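Local coordinates for tailspike protein (Siphovirus 9NA, PDB 3RIQ), which recognises the lipopolysaccharide receptor of Salmonella as a trimer of right-handed beta-helices and probably cleaves it as an endorhamnosidase, at residues V15-Y20 with Q24-A29; L55-K60 with L69-L74; L148-N151 with I157-H160; R182-I185 with G190-F193. All coordinates share one frame; numbering follows the deposited sequence.

Interaction 1 (V15-Y20 with Q24-A29); sequences VKLSDY and QEAATA
Y20 lies against E25, A26 and A29 of helix 23-29, which sits between the parallel neighbours 14-16 and 33-36 near the N-terminal end of the right-handed beta-helix. At E25 the side chain slides past the tyrosine in the opposite sense, with the carboxylate 56° from the ring plane. E25 CB approaches Y20 CB at 3.8 Å, while OE1 is hydrogen-bonded to the backbone N of M21. A26 follows: its CA stands over one face of the Y20 ring, 4.0 Å from the centroid and 22° off the normal, a CH-pi contact. A26 CB reaches both Y20 CD2, at 3.6 Å, and L17 CD1, at 4.1 Å. L17 gets there because its CG stands anti to the backbone N (chi1 -179°), which turns the end of the chain toward the helix. The carbonyl of A26 is approached by V15, whose CG2 lies 3.5 Å from A26 O. The opposite face of the tyrosine ring is covered by D19 CB. At A29 the methyl touches the far end of the ring obliquely, with A29 CB 3.5 Å from Y20 OH, and V15 CG1 meets the same A29 CB at 4.0 Å.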
# COMPACT_ATOMS: atom_id res chain seq x y z
N VAL A 15 -42.27 -16.88 -7.03
CA VAL A 15 -43.48 -16.07 -7.07
C VAL A 15 -43.09 -14.65 -7.41
O VAL A 15 -41.94 -14.25 -7.16
CB VAL A 15 -44.24 -16.06 -5.72
CG1 VAL A 15 -44.75 -17.49 -5.37
CG2 VAL A 15 -43.40 -15.45 -4.62
N LYS A 16 -44.02 -13.89 -7.97
CA LYS A 16 -43.70 -12.51 -8.36
C LYS A 16 -44.67 -11.53 -7.74
O LYS A 16 -45.88 -11.80 -7.66
CB LYS A 16 -43.63 -12.35 -9.89
CG LYS A 16 -44.98 -12.60 -10.54
CD LYS A 16 -44.89 -12.68 -12.07
CE LYS A 16 -44.75 -14.09 -12.53
NZ LYS A 16 -45.96 -14.94 -12.32
N LEU A 17 -44.14 -10.38 -7.34
CA LEU A 17 -44.94 -9.39 -6.63
C LEU A 17 -46.19 -8.96 -7.40
O LEU A 17 -47.22 -8.70 -6.76
CB LEU A 17 -44.08 -8.17 -6.27
CG LEU A 17 -44.79 -7.05 -5.48
CD1 LEU A 17 -45.34 -7.55 -4.14
CD2 LEU A 17 -43.76 -5.94 -5.23
N SER A 18 -46.10 -8.87 -8.73
CA SER A 18 -47.23 -8.38 -9.52
C SER A 18 -48.46 -9.30 -9.45
O SER A 18 -49.55 -8.88 -9.86
CB SER A 18 -46.83 -8.12 -10.98
OG SER A 18 -46.50 -9.35 -11.59
N ASP A 19 -48.30 -10.52 -8.91
CA ASP A 19 -49.45 -11.43 -8.72
C ASP A 19 -50.23 -11.15 -7.42
O ASP A 19 -51.24 -11.81 -7.15
CB ASP A 19 -48.94 -12.87 -8.73
CG ASP A 19 -48.62 -13.38 -10.13
OD1 ASP A 19 -49.23 -12.90 -11.13
OD2 ASP A 19 -47.79 -14.33 -10.22
N TYR A 20 -49.75 -10.21 -6.60
CA TYR A 20 -50.32 -9.94 -5.25
C TYR A 20 -50.57 -8.45 -5.03
O TYR A 20 -50.03 -7.59 -5.74
CB TYR A 20 -49.42 -10.50 -4.13
CG TYR A 20 -49.01 -11.92 -4.44
CD1 TYR A 20 -49.84 -12.99 -4.11
CD2 TYR A 20 -47.85 -12.18 -5.16
CE1 TYR A 20 -49.51 -14.28 -4.46
CE2 TYR A 20 -47.51 -13.48 -5.52
CZ TYR A 20 -48.36 -14.53 -5.19
OH TYR A 20 -48.02 -15.81 -5.59
N GLN A 24 -46.32 -8.78 1.77
CA GLN A 24 -46.60 -9.90 2.68
C GLN A 24 -47.30 -11.05 1.95
O GLN A 24 -46.93 -12.23 2.11
CB GLN A 24 -47.46 -9.45 3.88
CG GLN A 24 -47.84 -10.64 4.79
CD GLN A 24 -46.59 -11.18 5.49
OE1 GLN A 24 -45.99 -10.50 6.34
NE2 GLN A 24 -46.13 -12.36 5.07
N GLU A 25 -48.29 -10.74 1.10
CA GLU A 25 -48.95 -11.83 0.36
C GLU A 25 -47.96 -12.59 -0.52
O GLU A 25 -48.00 -13.82 -0.61
CB GLU A 25 -50.08 -11.26 -0.50
CG GLU A 25 -51.32 -10.86 0.28
CD GLU A 25 -52.23 -9.89 -0.45
OE1 GLU A 25 -51.83 -9.35 -1.51
OE2 GLU A 25 -53.33 -9.63 0.06
N ALA A 26 -47.04 -11.86 -1.15
CA ALA A 26 -46.01 -12.48 -1.99
C ALA A 26 -45.04 -13.33 -1.14
O ALA A 26 -44.72 -14.47 -1.51
CB ALA A 26 -45.26 -11.40 -2.79
N ALA A 27 -44.63 -12.80 0.02
CA ALA A 27 -43.73 -13.52 0.92
C ALA A 27 -44.38 -14.80 1.43
O ALA A 27 -43.69 -15.84 1.51
CB ALA A 27 -43.37 -12.65 2.09
N THR A 28 -45.67 -14.73 1.80
CA THR A 28 -46.41 -15.92 2.25
C THR A 28 -46.42 -17.01 1.18
O THR A 28 -46.20 -18.22 1.50
CB THR A 28 -47.83 -15.52 2.67
OG1 THR A 28 -47.73 -14.70 3.84
CG2 THR A 28 -48.69 -16.74 3.05
N ALA A 29 -46.63 -16.62 -0.08
CA ALA A 29 -46.71 -17.58 -1.18
C ALA A 29 -45.33 -18.16 -1.54
O ALA A 29 -45.25 -19.26 -2.07
CB ALA A 29 -47.30 -16.91 -2.39

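Interaction 2 (L55-K60 with L69-L74)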
# COMPACT_ATOMS: atom_id res chain seq x y z
N LEU A 55 -34.87 -17.53 1.29
CA LEU A 55 -35.34 -17.00 0.01
C LEU A 55 -34.27 -16.34 -0.81
O LEU A 55 -33.30 -15.80 -0.28
CB LEU A 55 -36.49 -16.00 0.25
CG LEU A 55 -37.74 -16.59 0.91
CD1 LEU A 55 -38.75 -15.49 1.17
CD2 LEU A 55 -38.38 -17.75 0.09
N THR A 56 -34.44 -16.42 -2.13
CA THR A 56 -33.72 -15.56 -3.05
C THR A 56 -34.66 -14.45 -3.43
O THR A 56 -35.69 -14.71 -4.07
CB THR A 56 -33.34 -16.38 -4.30
OG1 THR A 56 -32.62 -17.55 -3.90
CG2 THR A 56 -32.49 -15.53 -5.26
N ILE A 57 -34.37 -13.21 -3.00
CA ILE A 57 -35.27 -12.07 -3.29
C ILE A 57 -34.64 -11.28 -4.44
O ILE A 57 -33.64 -10.56 -4.26
CB ILE A 57 -35.53 -11.19 -2.05
CG1 ILE A 57 -36.13 -12.06 -0.95
CG2 ILE A 57 -36.45 -10.02 -2.43
CD1 ILE A 57 -36.40 -11.38 0.36
N GLU A 58 -35.18 -11.49 -5.64
CA GLU A 58 -34.57 -10.96 -6.86
C GLU A 58 -35.25 -9.64 -7.20
O GLU A 58 -36.43 -9.63 -7.56
CB GLU A 58 -34.76 -11.97 -8.02
CG GLU A 58 -34.19 -11.48 -9.34
CD GLU A 58 -32.74 -11.80 -9.50
OE1 GLU A 58 -32.40 -12.99 -9.44
OE2 GLU A 58 -31.94 -10.89 -9.72
N CYS A 59 -34.55 -8.51 -7.04
CA CYS A 59 -35.23 -7.21 -7.21
C CYS A 59 -35.01 -6.63 -8.60
O CYS A 59 -33.85 -6.44 -9.05
CB CYS A 59 -34.75 -6.22 -6.17
SG CYS A 59 -35.02 -6.83 -4.47
N LYS A 60 -36.12 -6.39 -9.30
CA LYS A 60 -36.07 -5.77 -10.64
C LYS A 60 -36.93 -4.52 -10.68
O LYS A 60 -37.38 -4.10 -11.76
CB LYS A 60 -36.48 -6.76 -11.74
CG LYS A 60 -35.52 -7.96 -11.86
CD LYS A 60 -35.77 -8.83 -13.09
CE LYS A 60 -34.73 -9.89 -13.22
NZ LYS A 60 -34.80 -10.59 -14.55
N LEU A 69 -39.69 0.19 6.09
CA LEU A 69 -40.26 -1.11 5.68
C LEU A 69 -39.50 -2.19 6.48
O LEU A 69 -38.28 -2.35 6.32
CB LEU A 69 -40.07 -1.29 4.16
CG LEU A 69 -40.45 -2.65 3.55
CD1 LEU A 69 -41.95 -2.99 3.83
CD2 LEU A 69 -40.21 -2.61 2.04
N ASN A 70 -40.20 -2.92 7.36
CA ASN A 70 -39.58 -3.97 8.22
C ASN A 70 -39.62 -5.33 7.56
O ASN A 70 -40.69 -5.79 7.09
CB ASN A 70 -40.33 -4.07 9.56
CG ASN A 70 -40.32 -2.78 10.33
OD1 ASN A 70 -41.31 -2.01 10.35
ND2 ASN A 70 -39.22 -2.52 10.99
N TRP A 71 -38.48 -6.01 7.53
CA TRP A 71 -38.38 -7.39 7.05
C TRP A 71 -38.02 -8.28 8.22
O TRP A 71 -36.91 -8.19 8.80
CB TRP A 71 -37.33 -7.50 5.95
CG TRP A 71 -37.81 -7.02 4.59
CD1 TRP A 71 -38.97 -6.31 4.28
CD2 TRP A 71 -37.13 -7.24 3.36
NE1 TRP A 71 -39.03 -6.09 2.91
CE2 TRP A 71 -37.91 -6.65 2.33
CE3 TRP A 71 -35.92 -7.88 3.01
CZ2 TRP A 71 -37.50 -6.65 0.96
CZ3 TRP A 71 -35.53 -7.90 1.68
CH2 TRP A 71 -36.32 -7.29 0.66
N ASN A 72 -38.96 -9.18 8.55
CA ASN A 72 -38.87 -10.01 9.77
C ASN A 72 -38.81 -11.48 9.39
O ASN A 72 -39.35 -11.89 8.37
CB ASN A 72 -40.10 -9.77 10.65
CG ASN A 72 -40.24 -8.32 11.03
OD1 ASN A 72 -41.35 -7.76 11.08
ND2 ASN A 72 -39.15 -7.71 11.34
N ASN A 73 -38.14 -12.27 10.22
CA ASN A 73 -38.03 -13.72 10.03
C ASN A 73 -37.50 -14.15 8.66
O ASN A 73 -37.92 -15.15 8.11
CB ASN A 73 -39.39 -14.40 10.31
CG ASN A 73 -39.89 -14.08 11.70
OD1 ASN A 73 -39.14 -14.16 12.67
ND2 ASN A 73 -41.17 -13.76 11.80
N LEU A 74 -36.52 -13.43 8.15
CA LEU A 74 -35.91 -13.86 6.92
C LEU A 74 -34.94 -14.96 7.26
O LEU A 74 -34.13 -14.80 8.17
CB LEU A 74 -35.16 -12.66 6.27
CG LEU A 74 -34.56 -12.91 4.89
CD1 LEU A 74 -35.66 -13.39 3.91
CD2 LEU A 74 -33.88 -11.61 4.33
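I57 and W71 point at each other from opposite directions across the interior of the right-handed beta-helix, I57 on strand 56-59 and W71 on strand 67-72. The two strands belong to different faces of the coil, so the contact spans its core and is carried by side chains alone. I57 reaches in with an extended end: CG1 is anti to the carbonyl carbon (chi1 -58°) and chi2 is 177°, which carries CD1 to the six-membered part of the indole. CD1 lies 3.8 Å from W71 CZ3, approaching the ring obliquely. The other branch, CG2, comes to 4.1 Å from W71 CH2, and the isoleucine thus touches neighbouring corners of the benzo ring with two methyl groups.

L74 enters beside the indole. Its CB does not aim directly at strand 56-59, but with CG anti to the backbone N (chi1 -175°) the end of the side chain swings nearer. All three residues are buried, and the contact is wholly apolar. F50 joins the group: it meets W71 edge-to-face and touches I57 and L74. V80 of strand 79-87, which pairs with strand 56-59, and L148 of strand 146-151, which pairs with strand 67-72, pack on the tryptophan. The isoleucine end is shared between the two partners, for the same CD1 that meets the indole also lies 4.1 Å from L74 CD1.

Interaction 3 (L148-N151 with I157-H160)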
# COMPACT_ATOMS: atom_id res chain seq x y z
N LEU A 148 -35.02 0.41 4.71
CA LEU A 148 -35.31 -1.02 4.91
C LEU A 148 -34.71 -1.39 6.26
O LEU A 148 -33.51 -1.21 6.47
CB LEU A 148 -34.62 -1.86 3.81
CG LEU A 148 -35.10 -3.35 3.81
CD1 LEU A 148 -36.59 -3.46 3.41
CD2 LEU A 148 -34.19 -4.19 2.90
N ARG A 149 -35.53 -1.94 7.16
CA ARG A 149 -35.04 -2.43 8.45
C ARG A 149 -35.19 -3.94 8.47
O ARG A 149 -36.33 -4.46 8.46
CB ARG A 149 -35.83 -1.79 9.59
CG ARG A 149 -35.23 -2.11 10.97
CD ARG A 149 -36.01 -1.48 12.10
NE ARG A 149 -35.13 -1.29 13.26
CZ ARG A 149 -35.44 -0.56 14.32
NH1 ARG A 149 -36.67 -0.04 14.43
NH2 ARG A 149 -34.54 -0.38 15.30
N VAL A 150 -34.05 -4.64 8.46
CA VAL A 150 -34.02 -6.11 8.52
C VAL A 150 -33.79 -6.47 9.99
O VAL A 150 -32.76 -6.09 10.55
CB VAL A 150 -32.92 -6.66 7.61
CG1 VAL A 150 -32.76 -8.16 7.80
CG2 VAL A 150 -33.19 -6.31 6.16
N ASN A 151 -34.76 -7.16 10.60
CA ASN A 151 -34.70 -7.43 12.04
C ASN A 151 -34.33 -8.87 12.36
O ASN A 151 -34.95 -9.81 11.83
CB ASN A 151 -36.08 -7.13 12.63
CG ASN A 151 -36.51 -5.66 12.47
OD1 ASN A 151 -37.61 -5.34 11.93
ND2 ASN A 151 -35.68 -4.78 12.93
N ILE A 157 -26.96 -12.30 2.55
CA ILE A 157 -26.10 -11.54 1.63
C ILE A 157 -26.95 -10.58 0.82
O ILE A 157 -27.95 -11.00 0.24
CB ILE A 157 -25.28 -12.52 0.68
CG1 ILE A 157 -24.44 -13.51 1.51
CG2 ILE A 157 -24.41 -11.70 -0.31
CD1 ILE A 157 -23.73 -14.55 0.67
N PHE A 158 -26.56 -9.31 0.79
CA PHE A 158 -27.15 -8.32 -0.11
C PHE A 158 -26.15 -8.05 -1.22
O PHE A 158 -25.00 -7.70 -0.92
CB PHE A 158 -27.43 -6.99 0.65
CG PHE A 158 -28.74 -6.96 1.38
CD1 PHE A 158 -29.02 -7.88 2.40
CD2 PHE A 158 -29.67 -5.97 1.10
CE1 PHE A 158 -30.28 -7.86 3.08
CE2 PHE A 158 -30.92 -5.92 1.77
CZ PHE A 158 -31.21 -6.88 2.79
N THR A 159 -26.56 -8.15 -2.46
CA THR A 159 -25.69 -7.80 -3.57
C THR A 159 -26.15 -6.57 -4.33
O THR A 159 -27.29 -6.45 -4.72
CB THR A 159 -25.45 -8.99 -4.53
OG1 THR A 159 -26.67 -9.41 -5.18
CG2 THR A 159 -24.88 -10.15 -3.75
N HIS A 160 -25.22 -5.67 -4.52
CA HIS A 160 -25.46 -4.45 -5.29
C HIS A 160 -26.68 -3.65 -4.88
O HIS A 160 -27.48 -3.22 -5.71
CB HIS A 160 -25.50 -4.75 -6.80
CG HIS A 160 -24.35 -5.60 -7.28
ND1 HIS A 160 -24.50 -6.92 -7.67
CD2 HIS A 160 -23.05 -5.29 -7.46
CE1 HIS A 160 -23.32 -7.39 -8.06
NE2 HIS A 160 -22.42 -6.42 -7.93
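F158 meets L148 and V150 with the far end of its ring, and every contact between the two segments is an apolar one between side chains. L148 comes at the edge: its CD2 lies in the ring plane, 3.9 Å from F158 CE2 and 4.0 Å from F158 CZ, so this methyl fits against the rim between two ring carbons. The leucine owes this position to a CG anti to its backbone N (chi1 -169°), and the two side chains cross obliquely. V150 brings a single methyl, CG2, to 3.9 Å from F158 CZ. It approaches the ring obliquely, and the valine and phenylalanine slide past one another in opposite directions.

L148 and V150 stand on strand 146-151 and F158 on strand 156-159, two faces of one right-handed beta-helix whose inward residues meet in the core. Their nearest CA atoms, those of V150 and F158, are 11.2 Å apart, a span bridged by side chains.

An aromatic contact extends the cluster, F170 of strand 166-171 meeting F158 edge-to-face. Polar interactions belong to the outward residues: R149 forms a salt bridge with E194 and hydrogen-bonds to T171 through NE, and H160 NE2 bonds to E179 of a second subunit.

Interaction 4 (R182-I185 with G190-F193); sequences RNFI and GITF
F184 turns the end of its ring toward the backbone of G190 and the tip of I191. The closest approach is at the ring edge, where G190 O lies near the ring plane, 3.4 Å from F184 CZ. Such a placement sets the partly positive rim of the phenyl group against a carbonyl oxygen, which is probably mildly favourable. Beside it, F184 CE2 is 3.8 Å from G190 CA, so the ring fits directly against the glycine backbone, where no side chain intervenes. I191 supplies the apolar part of the contact. Its CD1 comes obliquely to 4.0 Å from F184 CE1 and 4.1 Å from F184 CZ, and the two side chains cross at about a right angle.

Torsions explain both reaches. F184 has CG anti to the backbone N (chi1 -164°), which sends the ring inward from its strand. In I191 the CB leaves at an angle to the other segment, and it is the bend at chi2 (-67°) that brings CD1 back toward the ring.

Further out, I212 of strand 211-214 packs on both F184 and I191, and Y168 and F170 of strand 166-171 add aromatic cover to the isoleucine. R182 and N183 face a neighbouring subunit, where R182 NH1 hydrogen-bonds to N155 OD1 of that chain. The chain turns a corner at G190 and I191, and F184 packs against this corner, as in a right-handed beta-helix, where the chain turns from one face of a coil to the next and inward side chains pack in the core.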
# COMPACT_ATOMS: atom_id res chain seq x y z
N ARG A 182 -24.23 0.56 -4.74
CA ARG A 182 -23.99 1.37 -5.94
C ARG A 182 -25.27 2.05 -6.37
O ARG A 182 -26.34 1.64 -5.91
CB ARG A 182 -23.47 0.47 -7.07
CG ARG A 182 -24.39 -0.72 -7.43
CD ARG A 182 -23.67 -1.69 -8.42
NE ARG A 182 -23.45 -1.07 -9.72
CZ ARG A 182 -24.34 -1.08 -10.71
NH1 ARG A 182 -25.56 -1.62 -10.52
NH2 ARG A 182 -24.06 -0.48 -11.87
N ASN A 183 -25.17 3.11 -7.19
CA ASN A 183 -26.34 3.96 -7.41
C ASN A 183 -27.03 4.27 -6.07
O ASN A 183 -28.26 4.08 -5.92
CB ASN A 183 -27.31 3.30 -8.38
CG ASN A 183 -26.66 2.91 -9.68
OD1 ASN A 183 -26.01 3.74 -10.32
ND2 ASN A 183 -26.84 1.65 -10.11
N PHE A 184 -26.22 4.69 -5.10
CA PHE A 184 -26.63 4.71 -3.69
C PHE A 184 -26.53 6.13 -3.13
O PHE A 184 -25.44 6.59 -2.75
CB PHE A 184 -25.76 3.71 -2.93
CG PHE A 184 -26.28 3.32 -1.56
CD1 PHE A 184 -26.51 1.98 -1.26
CD2 PHE A 184 -26.55 4.29 -0.58
CE1 PHE A 184 -26.96 1.59 0.03
CE2 PHE A 184 -27.02 3.92 0.70
CZ PHE A 184 -27.22 2.58 1.03
N ILE A 185 -27.67 6.83 -3.10
CA ILE A 185 -27.77 8.16 -2.50
C ILE A 185 -28.46 7.94 -1.16
O ILE A 185 -29.67 7.59 -1.12
CB ILE A 185 -28.56 9.10 -3.40
CG1 ILE A 185 -27.91 9.17 -4.80
CG2 ILE A 185 -28.70 10.47 -2.75
CD1 ILE A 185 -28.84 9.62 -5.86
N GLY A 190 -25.70 5.26 5.48
CA GLY A 190 -26.07 4.38 4.34
C GLY A 190 -26.41 2.95 4.76
O GLY A 190 -27.51 2.44 4.46
N ILE A 191 -25.47 2.32 5.46
CA ILE A 191 -25.69 0.98 5.98
C ILE A 191 -25.39 1.03 7.46
O ILE A 191 -24.28 1.47 7.84
CB ILE A 191 -24.72 -0.05 5.34
CG1 ILE A 191 -24.85 -0.10 3.80
CG2 ILE A 191 -24.93 -1.44 5.98
CD1 ILE A 191 -26.06 -0.58 3.30
N THR A 192 -26.30 0.55 8.29
CA THR A 192 -26.08 0.56 9.74
C THR A 192 -26.25 -0.82 10.31
O THR A 192 -27.25 -1.49 10.03
CB THR A 192 -27.11 1.49 10.46
OG1 THR A 192 -27.02 2.82 9.96
CG2 THR A 192 -26.90 1.49 11.99
N PHE A 193 -25.31 -1.25 11.16
CA PHE A 193 -25.45 -2.52 11.90
C PHE A 193 -25.72 -2.16 13.35
O PHE A 193 -24.81 -1.72 14.09
CB PHE A 193 -24.21 -3.40 11.73
CG PHE A 193 -23.88 -3.69 10.30
CD1 PHE A 193 -24.71 -4.54 9.56
CD2 PHE A 193 -22.75 -3.11 9.69
CE1 PHE A 193 -24.44 -4.83 8.22
CE2 PHE A 193 -22.46 -3.41 8.34
CZ PHE A 193 -23.31 -4.27 7.62

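The four contacts follow one another along the chain, each closing before the next opens, and step along the N-terminal part of the beta-helix toward the chain's centre. Interaction 1 packs helix 23-29 beside strand 14-16, and its centre lies about 11 Å from that of interaction 2 without touching it. Interactions 2 and 3, with centres about 8 Å apart, are directly joined through the parallel strands 67-72 and 146-151, where W71 N lies 2.8 Å from R149 O. Interactions 3 and 4 are about 10 Å apart between centres and touch where H160 packs on R182. Interactions 2 to 4 thus lie in the interior of successive coils, while outward residues of several segments meet neighbouring subunits of the trimer.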